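Local coordinates for protein IroE-like serine hydrolase (Shewanella oneidensis, PDB 3GFF) that probably hydrolyses ester bonds as a serine hydrolase of the esterase D family, at residues 47-52 against 88-93; 152-157 against 163-168; 264-269 against 289-294. All coordinates share one frame; numbering follows the deposited sequence.

The three contacts illustrate how an alpha/beta-hydrolase is held together from its active-site side outward to its C-terminal helices. Interactions 1 and 2 both reach the central sheet, their centres 12 Å apart, and they touch where P92 CB packs on E153 CD at 3.6 Å. Helix 146-156 of interaction 2 also packs on Y90 and begins directly after S145, the probable nucleophile, while strand 164-168 ends just before D169, the probable acid of a triad with H247. Interaction 3 lies further out, its centre 19 Å from that of interaction 2, yet S163 OG meets F291 CD2 at 3.6 Å. Interactions 1 and 3 do not touch, their nearest atoms being about 12 Å apart.

Interaction 1: 47-52 against 88-93; sequences YLLDGE and RDYTPT
L49 and Y90 mark the closest approach of the two backbones, and even there their CA atoms stand 9.2 Å apart, so the gap is bridged by a side chain. Segment 47-52 leaves the end of strand 43-48, turns through D50 with positive phi, and enters helix 51-65. Segment 88-93 runs from the end of the short helix 86-89 into a loop.

The Y90 side chain crosses the gap and carries the contact. Its OH accepts a nearly straight hydrogen bond from D50 N, 2.9 Å long with an N-H...O angle of 166°, and the donor lies at the edge of the ring, in its plane. L49 runs alongside the tyrosine, pointing the other way: its CB meets Y90 CZ at 3.8 Å, while CD1 lies over one ring face, offset toward the rim. The D50 carboxylate slants against the ring plane at 57°, with OD1 3.3 Å from Y90 CE2. CG of D50 sits beside its backbone N (chi1 -73°), which keeps the acid near the phenol; the charge itself is met by a salt bridge to R86. Around the same ring, F146 and V150 of helix 146-156 and the ring of F117 also pack.

In alpha/beta-hydrolases the turn after this strand commonly borders the oxyanion hole, and D50 is close to the probable catalytic triad but makes no contact with it. D50 occupies the N-cap position of helix 51-65, although its carboxylate makes no capping bond. The chemistry implies a pinned turn: the backbone N-H of a buried residue, D50, in the left-handed region is satisfied by a tyrosine oxygen, and its carboxylate is balanced by an arginine.

Interaction 2: 152-157 against 163-168; sequences MEALRT and SAYLAL
Y165 holds CG anti to its own carbonyl carbon (chi1 -58°), and this sends the ring from the strand toward the helix, where L155, with CG anti to the backbone N (chi1 -171°), swings CD1 against it. The two belong to a beta-alpha-beta unit, strand 138-144, helix 146-156 and strand 164-168, in the parallel part of the alpha/beta-hydrolase sheet. The helix segment packs on its strand with axes 9.3 Å apart and N-to-C directions at 144°.

The phenol end of Y165 presses tightly on the helix: A154 CB lies 3.3 Å from Y165 CE1 and 3.2 Å from Y165 OH. On the other side of the ring, L155 CD1 touches Y165 CE2 at 3.9 Å, the two side chains crossing at a slant. Nearer the end of the strand, M152, a selenomethionine whose CB points away, bends at chi2 and brings CE to 3.9 Å from A167 CB. The contact across is thus apolar, whereas the outer side of the helix carries charge, E153 pairing with R156 and also bonding to Y179. At the helix end, T157 N and T157 OG1 reach E153 O from opposite faces of its carbonyl plane.

Interaction 3: 264-269 against 289-294; sequences KDFAID and ERFGHK
R290 presents its guanidinium end-on to D265, the two side chains crossing at about a right angle, and a single carboxylate oxygen takes both bonds. R290 NH1 and R290 NH2 each donate to D265 OD2 at 2.9 Å, with N-H...O angles both near 142°, so the salt bridge is forked and neither arm is straight. The oxygen lies near the guanidinium plane and is approached on its anti side, from somewhat out of the carboxylate plane; the two planar groups stand 73° apart. R290 reaches it by extending with CG anti to the backbone N and bending at chi3.

This contact ties the connection between helix 250-263 and helix 277-291 to the end of the latter, among the helices that follow the last strand of the alpha/beta-hydrolase sheet. Several backbone acceptors of 264-269 are met by side chains of helix 277-291: Q283 NE2 serves D265 O and A267 O, and Y284 OH bonds to F266 O. The donor I268 N bonds to Y301 OH. On the other segment, Q194 NE2 donates to E289 O. A leucine at R290 has no N-H to offer, and the D265 carboxylate would probably be left without this charge partner.

Beside the salt bridge, F266 and F291 extend from the two segments to meet, their planes at 89° and centroids 5.7 Å apart. F291 CE1 comes to the F266 edge, near that ring's plane, 3.5 Å from F266 CZ.

Interaction 1: 47-52 against 88-93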
ATOM      1  N   TYR A  47     -17.033   1.737   3.189  1.00 23.42           N
ATOM      2  CA  TYR A  47     -17.581   0.563   2.478  1.00 24.15           C
ATOM      3  C   TYR A  47     -16.740   0.250   1.249  1.00 24.14           C
ATOM      4  O   TYR A  47     -16.597   1.099   0.393  1.00 26.61           O
ATOM      5  CB  TYR A  47     -19.015   0.839   2.041  1.00 23.51           C
ATOM      6  CG  TYR A  47     -20.045   0.850   3.168  1.00 23.20           C
ATOM      7  CD1 TYR A  47     -20.294   2.007   3.883  1.00 23.62           C
ATOM      8  CD2 TYR A  47     -20.826  -0.269   3.446  1.00 23.04           C
ATOM      9  CE1 TYR A  47     -21.242   2.054   4.845  1.00 22.54           C
ATOM     10  CE2 TYR A  47     -21.776  -0.247   4.427  1.00 22.54           C
ATOM     11  CZ  TYR A  47     -21.978   0.925   5.131  1.00 23.33           C
ATOM     12  OH  TYR A  47     -22.922   1.022   6.115  1.00 22.26           O
ATOM     13  N   LEU A  48     -16.176  -0.958   1.180  1.00 25.68           N
ATOM     14  CA  LEU A  48     -15.356  -1.381   0.045  1.00 24.95           C
ATOM     15  C   LEU A  48     -16.127  -2.410  -0.818  1.00 25.66           C
ATOM     16  O   LEU A  48     -16.546  -3.458  -0.309  1.00 23.89           O
ATOM     17  CB  LEU A  48     -14.050  -2.031   0.526  1.00 23.65           C
ATOM     18  CG  LEU A  48     -13.213  -1.299   1.589  1.00 22.68           C
ATOM     19  CD1 LEU A  48     -12.072  -2.212   2.010  1.00 20.49           C
ATOM     20  CD2 LEU A  48     -12.682   0.114   1.070  1.00 20.59           C
ATOM     21  N   LEU A  49     -16.323  -2.082  -2.102  1.00 24.84           N
ATOM     22  CA  LEU A  49     -16.919  -2.999  -3.064  1.00 24.91           C
ATOM     23  C   LEU A  49     -15.860  -4.007  -3.506  1.00 26.99           C
ATOM     24  O   LEU A  49     -14.676  -3.806  -3.233  1.00 26.10           O
ATOM     25  CB  LEU A  49     -17.459  -2.240  -4.269  1.00 23.97           C
ATOM     26  CG  LEU A  49     -18.569  -1.238  -3.953  1.00 22.71           C
ATOM     27  CD1 LEU A  49     -19.102  -0.619  -5.223  1.00 22.83           C
ATOM     28  CD2 LEU A  49     -19.684  -1.891  -3.152  1.00 19.81           C
ATOM     29  N   ASP A  50     -16.301  -5.068  -4.192  1.00 27.44           N
ATOM     30  CA  ASP A  50     -15.439  -6.176  -4.620  1.00 27.17           C
ATOM     31  C   ASP A  50     -14.676  -6.739  -3.452  1.00 27.51           C
ATOM     32  O   ASP A  50     -13.495  -7.043  -3.574  1.00 28.03           O
ATOM     33  CB  ASP A  50     -14.468  -5.745  -5.724  1.00 27.11           C
ATOM     34  CG  ASP A  50     -15.150  -5.556  -7.030  1.00 26.85           C
ATOM     35  OD1 ASP A  50     -15.967  -6.454  -7.378  1.00 27.57           O
ATOM     36  OD2 ASP A  50     -14.889  -4.534  -7.687  1.00 22.69           O
ATOM     37  N   GLY A  51     -15.367  -6.919  -2.337  1.00 28.16           N
ATOM     38  CA  GLY A  51     -14.735  -7.372  -1.098  1.00 29.04           C
ATOM     39  C   GLY A  51     -13.971  -8.672  -1.156  1.00 29.92           C
ATOM     40  O   GLY A  51     -12.967  -8.788  -0.492  1.00 30.16           O
ATOM     41  N   GLU A  52     -14.432  -9.622  -1.979  1.00 30.38           N
ATOM     42  CA  GLU A  52     -13.810 -10.964  -2.113  1.00 31.69           C
ATOM     43  C   GLU A  52     -12.386 -10.851  -2.576  1.00 30.37           C
ATOM     44  O   GLU A  52     -11.559 -11.614  -2.178  1.00 30.42           O
ATOM     45  CB  GLU A  52     -14.508 -11.863  -3.159  1.00 33.52           C
ATOM     46  CG  GLU A  52     -15.960 -11.580  -3.437  1.00 34.98           C
ATOM     47  CD  GLU A  52     -16.189 -10.250  -4.103  1.00 36.11           C
ATOM     48  OE1 GLU A  52     -15.577  -9.950  -5.159  1.00 38.45           O
ATOM     49  OE2 GLU A  52     -17.014  -9.494  -3.573  1.00 37.13           O
ATOM     50  N   ARG A  88     -24.569  -7.774 -12.610  1.00 24.13           N
ATOM     51  CA  ARG A  88     -25.930  -7.347 -12.362  1.00 23.61           C
ATOM     52  C   ARG A  88     -25.927  -6.152 -11.446  1.00 24.11           C
ATOM     53  O   ARG A  88     -26.568  -5.165 -11.754  1.00 24.47           O
ATOM     54  CB  ARG A  88     -26.742  -8.474 -11.736  1.00 23.14           C
ATOM     55  CG  ARG A  88     -28.233  -8.206 -11.525  1.00 22.59           C
ATOM     56  CD  ARG A  88     -28.791  -9.224 -10.539  1.00 22.77           C
ATOM     57  NE  ARG A  88     -28.161  -9.069  -9.229  1.00 21.87           N
ATOM     58  CZ  ARG A  88     -28.310  -9.902  -8.204  1.00 22.09           C
ATOM     59  NH1 ARG A  88     -29.075 -10.989  -8.304  1.00 21.16           N
ATOM     60  NH2 ARG A  88     -27.683  -9.654  -7.059  1.00 21.63           N
ATOM     61  N   ASP A  89     -25.152  -6.229 -10.358  1.00 24.58           N
ATOM     62  CA  ASP A  89     -25.172  -5.225  -9.305  1.00 23.54           C
ATOM     63  C   ASP A  89     -24.299  -4.014  -9.515  1.00 23.92           C
ATOM     64  O   ASP A  89     -24.548  -2.999  -8.911  1.00 24.70           O
ATOM     65  CB  ASP A  89     -24.735  -5.861  -7.993  1.00 23.53           C
ATOM     66  CG  ASP A  89     -25.665  -6.973  -7.533  1.00 24.58           C
ATOM     67  OD1 ASP A  89     -26.868  -6.951  -7.888  1.00 24.99           O
ATOM     68  OD2 ASP A  89     -25.190  -7.873  -6.803  1.00 24.52           O
ATOM     69  N   TYR A  90     -23.276  -4.118 -10.350  1.00 23.78           N
ATOM     70  CA  TYR A  90     -22.327  -3.028 -10.518  1.00 23.57           C
ATOM     71  C   TYR A  90     -22.560  -2.194 -11.759  1.00 24.25           C
ATOM     72  O   TYR A  90     -21.821  -1.240 -11.982  1.00 24.43           O
ATOM     73  CB  TYR A  90     -20.880  -3.570 -10.458  1.00 24.00           C
ATOM     74  CG  TYR A  90     -20.370  -3.885  -9.066  1.00 23.13           C
ATOM     75  CD1 TYR A  90     -21.241  -4.131  -8.014  1.00 23.33           C
ATOM     76  CD2 TYR A  90     -19.015  -4.030  -8.825  1.00 23.29           C
ATOM     77  CE1 TYR A  90     -20.790  -4.431  -6.767  1.00 23.14           C
ATOM     78  CE2 TYR A  90     -18.538  -4.356  -7.538  1.00 23.83           C
ATOM     79  CZ  TYR A  90     -19.436  -4.571  -6.526  1.00 24.03           C
ATOM     80  OH  TYR A  90     -19.018  -4.925  -5.239  1.00 24.56           O
ATOM     81  N   THR A  91     -23.582  -2.549 -12.550  1.00 24.23           N
ATOM     82  CA  THR A  91     -23.917  -1.834 -13.789  1.00 22.39           C
ATOM     83  C   THR A  91     -25.196  -1.020 -13.636  1.00 22.88           C
ATOM     84  O   THR A  91     -26.208  -1.525 -13.204  1.00 20.48           O
ATOM     85  CB  THR A  91     -23.974  -2.798 -15.008  1.00 22.51           C
ATOM     86  OG1 THR A  91     -24.900  -3.864 -14.778  1.00 20.14           O
ATOM     87  CG2 THR A  91     -22.558  -3.390 -15.273  1.00 20.27           C
ATOM     88  N   PRO A  92     -25.120   0.286 -13.925  1.00 24.73           N
ATOM     89  CA  PRO A  92     -26.266   1.169 -13.767  1.00 24.68           C
ATOM     90  C   PRO A  92     -27.281   1.090 -14.899  1.00 25.60           C
ATOM     91  O   PRO A  92     -28.473   1.392 -14.678  1.00 26.32           O
ATOM     92  CB  PRO A  92     -25.624   2.549 -13.697  1.00 25.55           C
ATOM     93  CG  PRO A  92     -24.330   2.419 -14.492  1.00 26.17           C
ATOM     94  CD  PRO A  92     -23.906   1.001 -14.379  1.00 25.36           C
ATOM     95  N   THR A  93     -26.815   0.702 -16.091  1.00 24.47           N
ATOM     96  CA  THR A  93     -27.663   0.546 -17.246  1.00 24.09           C
ATOM     97  C   THR A  93     -27.474  -0.853 -17.842  1.00 22.86           C
ATOM     98  O   THR A  93     -26.457  -1.513 -17.624  1.00 21.09           O
ATOM     99  CB  THR A  93     -27.387   1.656 -18.306  1.00 24.57           C
ATOM    100  OG1 THR A  93     -25.996   1.667 -18.678  1.00 23.58           O
ATOM    101  CG2 THR A  93     -27.749   3.026 -17.739  1.00 24.82           C
TER

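Interaction 2: 152-157 against 163-168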
HETATM    1  N   MSE A 152     -20.247   6.176  -9.064  1.00 25.24           N
HETATM    2  CA  MSE A 152     -20.788   7.205  -9.978  1.00 23.83           C
HETATM    3  C   MSE A 152     -22.297   7.297  -9.910  1.00 24.08           C
HETATM    4  O   MSE A 152     -22.842   8.390  -9.897  1.00 24.04           O
HETATM    5  CB  MSE A 152     -20.370   6.944 -11.436  1.00 24.37           C
HETATM    6  CG  MSE A 152     -18.862   7.100 -11.730  1.00 23.92           C
HETATM    7 SE   MSE A 152     -18.090   8.761 -10.998  0.75 23.92          SE
HETATM    8  CE  MSE A 152     -16.357   8.741 -11.744  1.00 23.31           C
ATOM      9  N   GLU A 153     -22.966   6.141  -9.894  1.00 22.79           N
ATOM     10  CA  GLU A 153     -24.430   6.075  -9.851  1.00 23.26           C
ATOM     11  C   GLU A 153     -24.996   6.575  -8.492  1.00 23.58           C
ATOM     12  O   GLU A 153     -25.994   7.279  -8.433  1.00 24.96           O
ATOM     13  CB  GLU A 153     -24.870   4.654 -10.194  1.00 23.50           C
ATOM     14  CG  GLU A 153     -26.353   4.464 -10.404  1.00 23.07           C
ATOM     15  CD  GLU A 153     -26.907   5.238 -11.593  1.00 23.48           C
ATOM     16  OE1 GLU A 153     -26.140   5.927 -12.327  1.00 23.93           O
ATOM     17  OE2 GLU A 153     -28.115   5.164 -11.777  1.00 22.41           O
ATOM     18  N   ALA A 154     -24.316   6.251  -7.404  1.00 24.67           N
ATOM     19  CA  ALA A 154     -24.685   6.734  -6.077  1.00 23.90           C
ATOM     20  C   ALA A 154     -24.656   8.266  -6.123  1.00 23.98           C
ATOM     21  O   ALA A 154     -25.625   8.911  -5.728  1.00 23.43           O
ATOM     22  CB  ALA A 154     -23.714   6.179  -5.005  1.00 22.65           C
ATOM     23  N   LEU A 155     -23.564   8.834  -6.646  1.00 24.45           N
ATOM     24  CA  LEU A 155     -23.460  10.277  -6.819  1.00 24.84           C
ATOM     25  C   LEU A 155     -24.545  10.724  -7.793  1.00 24.98           C
ATOM     26  O   LEU A 155     -25.370  11.563  -7.453  1.00 26.07           O
ATOM     27  CB  LEU A 155     -22.041  10.699  -7.278  1.00 25.21           C
ATOM     28  CG  LEU A 155     -21.617  12.192  -7.337  1.00 25.84           C
ATOM     29  CD1 LEU A 155     -21.471  12.833  -5.961  1.00 25.39           C
ATOM     30  CD2 LEU A 155     -20.259  12.364  -8.124  1.00 25.84           C
ATOM     31  N   ARG A 156     -24.621  10.090  -8.960  1.00 25.40           N
ATOM     32  CA  ARG A 156     -25.599  10.492  -9.972  1.00 25.03           C
ATOM     33  C   ARG A 156     -27.046  10.560  -9.473  1.00 25.80           C
ATOM     34  O   ARG A 156     -27.803  11.472  -9.868  1.00 27.35           O
ATOM     35  CB  ARG A 156     -25.560   9.579 -11.218  1.00 24.61           C
ATOM     36  CG  ARG A 156     -26.260  10.226 -12.433  1.00 24.73           C
ATOM     37  CD  ARG A 156     -26.464   9.244 -13.602  1.00 24.91           C
ATOM     38  NE  ARG A 156     -27.524   8.297 -13.287  1.00 25.44           N
ATOM     39  CZ  ARG A 156     -28.824   8.492 -13.505  1.00 25.74           C
ATOM     40  NH1 ARG A 156     -29.272   9.594 -14.095  1.00 26.54           N
ATOM     41  NH2 ARG A 156     -29.693   7.550 -13.158  1.00 25.71           N
ATOM     42  N   THR A 157     -27.433   9.607  -8.624  1.00 24.94           N
ATOM     43  CA  THR A 157     -28.810   9.520  -8.121  1.00 23.79           C
ATOM     44  C   THR A 157     -29.031  10.074  -6.691  1.00 23.80           C
ATOM     45  O   THR A 157     -30.006   9.734  -6.018  1.00 23.62           O
ATOM     46  CB  THR A 157     -29.284   8.063  -8.227  1.00 23.96           C
ATOM     47  OG1 THR A 157     -28.445   7.222  -7.425  1.00 22.75           O
ATOM     48  CG2 THR A 157     -29.181   7.611  -9.667  1.00 23.84           C
ATOM     49  N   SER A 163     -21.248  10.481   1.845  1.00 24.63           N
ATOM     50  CA  SER A 163     -20.766  11.871   1.635  1.00 24.53           C
ATOM     51  C   SER A 163     -19.527  11.926   0.740  1.00 22.95           C
ATOM     52  O   SER A 163     -19.199  12.982   0.180  1.00 23.79           O
ATOM     53  CB  SER A 163     -20.456  12.568   2.962  1.00 24.64           C
ATOM     54  OG  SER A 163     -19.610  11.765   3.769  1.00 26.13           O
ATOM     55  N   ALA A 164     -18.854  10.799   0.606  1.00 22.92           N
ATOM     56  CA  ALA A 164     -17.577  10.736  -0.127  1.00 23.60           C
ATOM     57  C   ALA A 164     -17.483   9.478  -0.923  1.00 24.72           C
ATOM     58  O   ALA A 164     -17.865   8.384  -0.450  1.00 27.46           O
ATOM     59  CB  ALA A 164     -16.348  10.794   0.865  1.00 21.34           C
ATOM     60  N   TYR A 165     -16.883   9.615  -2.094  1.00 25.53           N
ATOM     61  CA  TYR A 165     -16.687   8.502  -3.005  1.00 24.61           C
ATOM     62  C   TYR A 165     -15.257   8.461  -3.545  1.00 23.49           C
ATOM     63  O   TYR A 165     -14.651   9.490  -3.880  1.00 24.12           O
ATOM     64  CB  TYR A 165     -17.637   8.635  -4.203  1.00 24.44           C
ATOM     65  CG  TYR A 165     -19.118   8.685  -3.863  1.00 24.07           C
ATOM     66  CD1 TYR A 165     -19.835   7.518  -3.718  1.00 23.77           C
ATOM     67  CD2 TYR A 165     -19.795   9.884  -3.719  1.00 22.42           C
ATOM     68  CE1 TYR A 165     -21.175   7.533  -3.406  1.00 23.39           C
ATOM     69  CE2 TYR A 165     -21.172   9.906  -3.438  1.00 22.73           C
ATOM     70  CZ  TYR A 165     -21.840   8.711  -3.282  1.00 23.19           C
ATOM     71  OH  TYR A 165     -23.178   8.617  -2.991  1.00 23.76           O
ATOM     72  N   LEU A 166     -14.760   7.241  -3.643  1.00 23.02           N
ATOM     73  CA  LEU A 166     -13.487   6.929  -4.224  1.00 22.90           C
ATOM     74  C   LEU A 166     -13.808   6.078  -5.422  1.00 23.85           C
ATOM     75  O   LEU A 166     -14.306   4.954  -5.255  1.00 26.44           O
ATOM     76  CB  LEU A 166     -12.539   6.192  -3.261  1.00 22.27           C
ATOM     77  CG  LEU A 166     -11.611   7.132  -2.480  1.00 22.84           C
ATOM     78  CD1 LEU A 166     -12.379   7.924  -1.450  1.00 23.29           C
ATOM     79  CD2 LEU A 166     -10.430   6.359  -1.857  1.00 21.95           C
ATOM     80  N   ALA A 167     -13.544   6.621  -6.617  1.00 22.52           N
ATOM     81  CA  ALA A 167     -13.793   5.914  -7.895  1.00 22.29           C
ATOM     82  C   ALA A 167     -12.428   5.594  -8.516  1.00 21.52           C
ATOM     83  O   ALA A 167     -11.758   6.465  -9.016  1.00 21.36           O
ATOM     84  CB  ALA A 167     -14.645   6.764  -8.817  1.00 18.83           C
ATOM     85  N   LEU A 168     -12.018   4.339  -8.412  1.00 22.53           N
ATOM     86  CA  LEU A 168     -10.681   3.888  -8.809  1.00 22.88           C
ATOM     87  C   LEU A 168     -10.702   3.176 -10.179  1.00 23.37           C
ATOM     88  O   LEU A 168     -11.093   2.026 -10.315  1.00 24.89           O
ATOM     89  CB  LEU A 168     -10.093   2.992  -7.710  1.00 22.26           C
ATOM     90  CG  LEU A 168     -10.197   3.559  -6.266  1.00 22.22           C
ATOM     91  CD1 LEU A 168      -9.654   2.571  -5.181  1.00 20.82           C
ATOM     92  CD2 LEU A 168      -9.533   4.938  -6.205  1.00 21.12           C
TER

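Interaction 3: 264-269 against 289-294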
ATOM      1  N   LYS A 264      -6.890  14.469   4.929  1.00 24.07           N
ATOM      2  CA  LYS A 264      -5.750  15.346   5.022  1.00 25.76           C
ATOM      3  C   LYS A 264      -5.895  16.449   6.070  1.00 25.24           C
ATOM      4  O   LYS A 264      -5.046  16.607   6.951  1.00 23.48           O
ATOM      5  CB  LYS A 264      -5.507  15.967   3.634  1.00 27.38           C
ATOM      6  CG  LYS A 264      -4.212  16.764   3.474  1.00 29.57           C
ATOM      7  CD  LYS A 264      -4.042  17.313   2.012  1.00 29.85           C
ATOM      8  CE  LYS A 264      -4.238  16.208   0.934  1.00 31.27           C
ATOM      9  NZ  LYS A 264      -3.679  16.480  -0.445  1.00 30.34           N
ATOM     10  N   ASP A 265      -6.998  17.192   6.002  1.00 24.61           N
ATOM     11  CA  ASP A 265      -7.172  18.340   6.884  1.00 24.68           C
ATOM     12  C   ASP A 265      -7.648  18.027   8.311  1.00 23.74           C
ATOM     13  O   ASP A 265      -7.926  18.955   9.066  1.00 21.19           O
ATOM     14  CB  ASP A 265      -8.111  19.334   6.214  1.00 25.04           C
ATOM     15  CG  ASP A 265      -7.577  19.832   4.918  1.00 25.17           C
ATOM     16  OD1 ASP A 265      -6.353  20.039   4.793  1.00 26.13           O
ATOM     17  OD2 ASP A 265      -8.389  20.029   3.996  1.00 27.21           O
ATOM     18  N   PHE A 266      -7.725  16.737   8.663  1.00 23.13           N
ATOM     19  CA  PHE A 266      -8.211  16.282   9.990  1.00 23.58           C
ATOM     20  C   PHE A 266      -7.127  16.276  11.034  1.00 23.74           C
ATOM     21  O   PHE A 266      -7.423  16.225  12.238  1.00 23.97           O
ATOM     22  CB  PHE A 266      -8.777  14.858   9.923  1.00 22.97           C
ATOM     23  CG  PHE A 266     -10.115  14.747   9.258  1.00 22.72           C
ATOM     24  CD1 PHE A 266     -10.305  15.143   7.940  1.00 22.44           C
ATOM     25  CD2 PHE A 266     -11.181  14.168   9.929  1.00 23.34           C
ATOM     26  CE1 PHE A 266     -11.519  15.011   7.335  1.00 21.21           C
ATOM     27  CE2 PHE A 266     -12.404  14.014   9.313  1.00 22.21           C
ATOM     28  CZ  PHE A 266     -12.571  14.429   8.004  1.00 21.74           C
ATOM     29  N   ALA A 267      -5.878  16.272  10.563  1.00 24.13           N
ATOM     30  CA  ALA A 267      -4.682  16.299  11.419  1.00 24.05           C
ATOM     31  C   ALA A 267      -4.553  17.615  12.208  1.00 23.32           C
ATOM     32  O   ALA A 267      -4.794  18.700  11.692  1.00 23.01           O
ATOM     33  CB  ALA A 267      -3.403  16.061  10.551  1.00 23.27           C
ATOM     34  N   ILE A 268      -4.178  17.489  13.469  1.00 23.85           N
ATOM     35  CA  ILE A 268      -3.992  18.620  14.379  1.00 23.66           C
ATOM     36  C   ILE A 268      -2.498  18.653  14.710  1.00 25.50           C
ATOM     37  O   ILE A 268      -1.965  17.706  15.308  1.00 26.53           O
ATOM     38  CB  ILE A 268      -4.827  18.431  15.674  1.00 22.57           C
ATOM     39  CG1 ILE A 268      -6.331  18.492  15.369  1.00 22.64           C
ATOM     40  CG2 ILE A 268      -4.495  19.478  16.718  1.00 21.71           C
ATOM     41  CD1 ILE A 268      -7.214  18.069  16.579  1.00 22.94           C
ATOM     42  N   ASP A 269      -1.822  19.718  14.298  1.00 27.08           N
ATOM     43  CA  ASP A 269      -0.393  19.891  14.559  1.00 28.42           C
ATOM     44  C   ASP A 269      -0.239  20.750  15.803  1.00 29.79           C
ATOM     45  O   ASP A 269      -0.409  21.979  15.749  1.00 29.53           O
ATOM     46  CB  ASP A 269       0.243  20.578  13.357  1.00 29.75           C
ATOM     47  CG  ASP A 269       1.750  20.556  13.382  1.00 30.06           C
ATOM     48  OD1 ASP A 269       2.381  20.299  14.437  1.00 31.08           O
ATOM     49  OD2 ASP A 269       2.307  20.801  12.306  1.00 30.85           O
ATOM     50  N   GLU A 289     -18.696  21.532   7.247  1.00 24.50           N
ATOM     51  CA  GLU A 289     -19.363  22.167   6.147  1.00 26.66           C
ATOM     52  C   GLU A 289     -19.035  21.414   4.842  1.00 25.28           C
ATOM     53  O   GLU A 289     -19.901  21.298   3.963  1.00 24.25           O
ATOM     54  CB  GLU A 289     -19.018  23.670   6.124  1.00 28.26           C
ATOM     55  CG  GLU A 289     -19.499  24.370   7.433  1.00 31.06           C
ATOM     56  CD  GLU A 289     -19.403  25.914   7.462  1.00 31.97           C
ATOM     57  OE1 GLU A 289     -18.455  26.489   6.848  1.00 34.42           O
ATOM     58  OE2 GLU A 289     -20.273  26.544   8.152  1.00 34.01           O
ATOM     59  N   ARG A 290     -17.819  20.860   4.752  1.00 23.56           N
ATOM     60  CA  ARG A 290     -17.353  20.127   3.560  1.00 24.10           C
ATOM     61  C   ARG A 290     -18.092  18.779   3.424  1.00 25.24           C
ATOM     62  O   ARG A 290     -18.570  18.421   2.336  1.00 25.65           O
ATOM     63  CB  ARG A 290     -15.829  19.900   3.633  1.00 24.15           C
ATOM     64  CG  ARG A 290     -15.168  19.278   2.375  1.00 23.70           C
ATOM     65  CD  ARG A 290     -13.719  18.899   2.592  1.00 23.01           C
ATOM     66  NE  ARG A 290     -12.903  20.060   2.919  1.00 23.55           N
ATOM     67  CZ  ARG A 290     -11.637  20.038   3.377  1.00 22.83           C
ATOM     68  NH1 ARG A 290     -10.970  18.897   3.560  1.00 21.49           N
ATOM     69  NH2 ARG A 290     -11.028  21.184   3.643  1.00 22.82           N
ATOM     70  N   PHE A 291     -18.211  18.050   4.532  1.00 24.91           N
ATOM     71  CA  PHE A 291     -18.930  16.767   4.534  1.00 25.38           C
ATOM     72  C   PHE A 291     -20.466  16.925   4.611  1.00 24.71           C
ATOM     73  O   PHE A 291     -21.197  15.949   4.496  1.00 24.35           O
ATOM     74  CB  PHE A 291     -18.418  15.848   5.665  1.00 25.34           C
ATOM     75  CG  PHE A 291     -17.054  15.217   5.388  1.00 25.55           C
ATOM     76  CD1 PHE A 291     -15.888  15.925   5.601  1.00 25.18           C
ATOM     77  CD2 PHE A 291     -16.955  13.886   4.966  1.00 25.29           C
ATOM     78  CE1 PHE A 291     -14.650  15.350   5.371  1.00 25.30           C
ATOM     79  CE2 PHE A 291     -15.724  13.304   4.705  1.00 25.36           C
ATOM     80  CZ  PHE A 291     -14.564  14.025   4.931  1.00 25.81           C
ATOM     81  N   GLY A 292     -20.963  18.145   4.770  1.00 25.46           N
ATOM     82  CA  GLY A 292     -22.416  18.353   4.901  1.00 25.93           C
ATOM     83  C   GLY A 292     -22.999  17.654   6.130  1.00 25.65           C
ATOM     84  O   GLY A 292     -24.198  17.480   6.227  1.00 24.84           O
ATOM     85  N   HIS A 293     -22.140  17.271   7.071  1.00 26.28           N
ATOM     86  CA  HIS A 293     -22.540  16.611   8.314  1.00 26.38           C
ATOM     87  C   HIS A 293     -21.520  16.956   9.391  1.00 26.27           C
ATOM     88  O   HIS A 293     -20.368  17.209   9.074  1.00 26.94           O
ATOM     89  CB  HIS A 293     -22.565  15.087   8.151  1.00 27.77           C
ATOM     90  CG  HIS A 293     -23.583  14.582   7.173  1.00 28.54           C
ATOM     91  ND1 HIS A 293     -24.945  14.726   7.365  1.00 29.29           N
ATOM     92  CD2 HIS A 293     -23.436  13.879   6.022  1.00 28.87           C
ATOM     93  CE1 HIS A 293     -25.586  14.149   6.361  1.00 29.22           C
ATOM     94  NE2 HIS A 293     -24.695  13.623   5.538  1.00 28.45           N
ATOM     95  N   LYS A 294     -21.952  16.981  10.650  1.00 26.77           N
ATOM     96  CA  LYS A 294     -21.082  17.239  11.804  1.00 27.60           C
ATOM     97  C   LYS A 294     -19.843  16.346  11.842  1.00 25.13           C
ATOM     98  O   LYS A 294     -19.944  15.121  11.761  1.00 23.60           O
ATOM     99  CB  LYS A 294     -21.866  17.073  13.129  1.00 28.92           C
ATOM    100  CG  LYS A 294     -20.966  16.932  14.362  1.00 29.97           C
ATOM    101  CD  LYS A 294     -21.751  16.922  15.655  1.00 30.74           C
ATOM    102  CE  LYS A 294     -22.052  18.322  16.140  1.00 32.19           C
ATOM    103  NZ  LYS A 294     -20.807  19.000  16.615  1.00 33.58           N
TER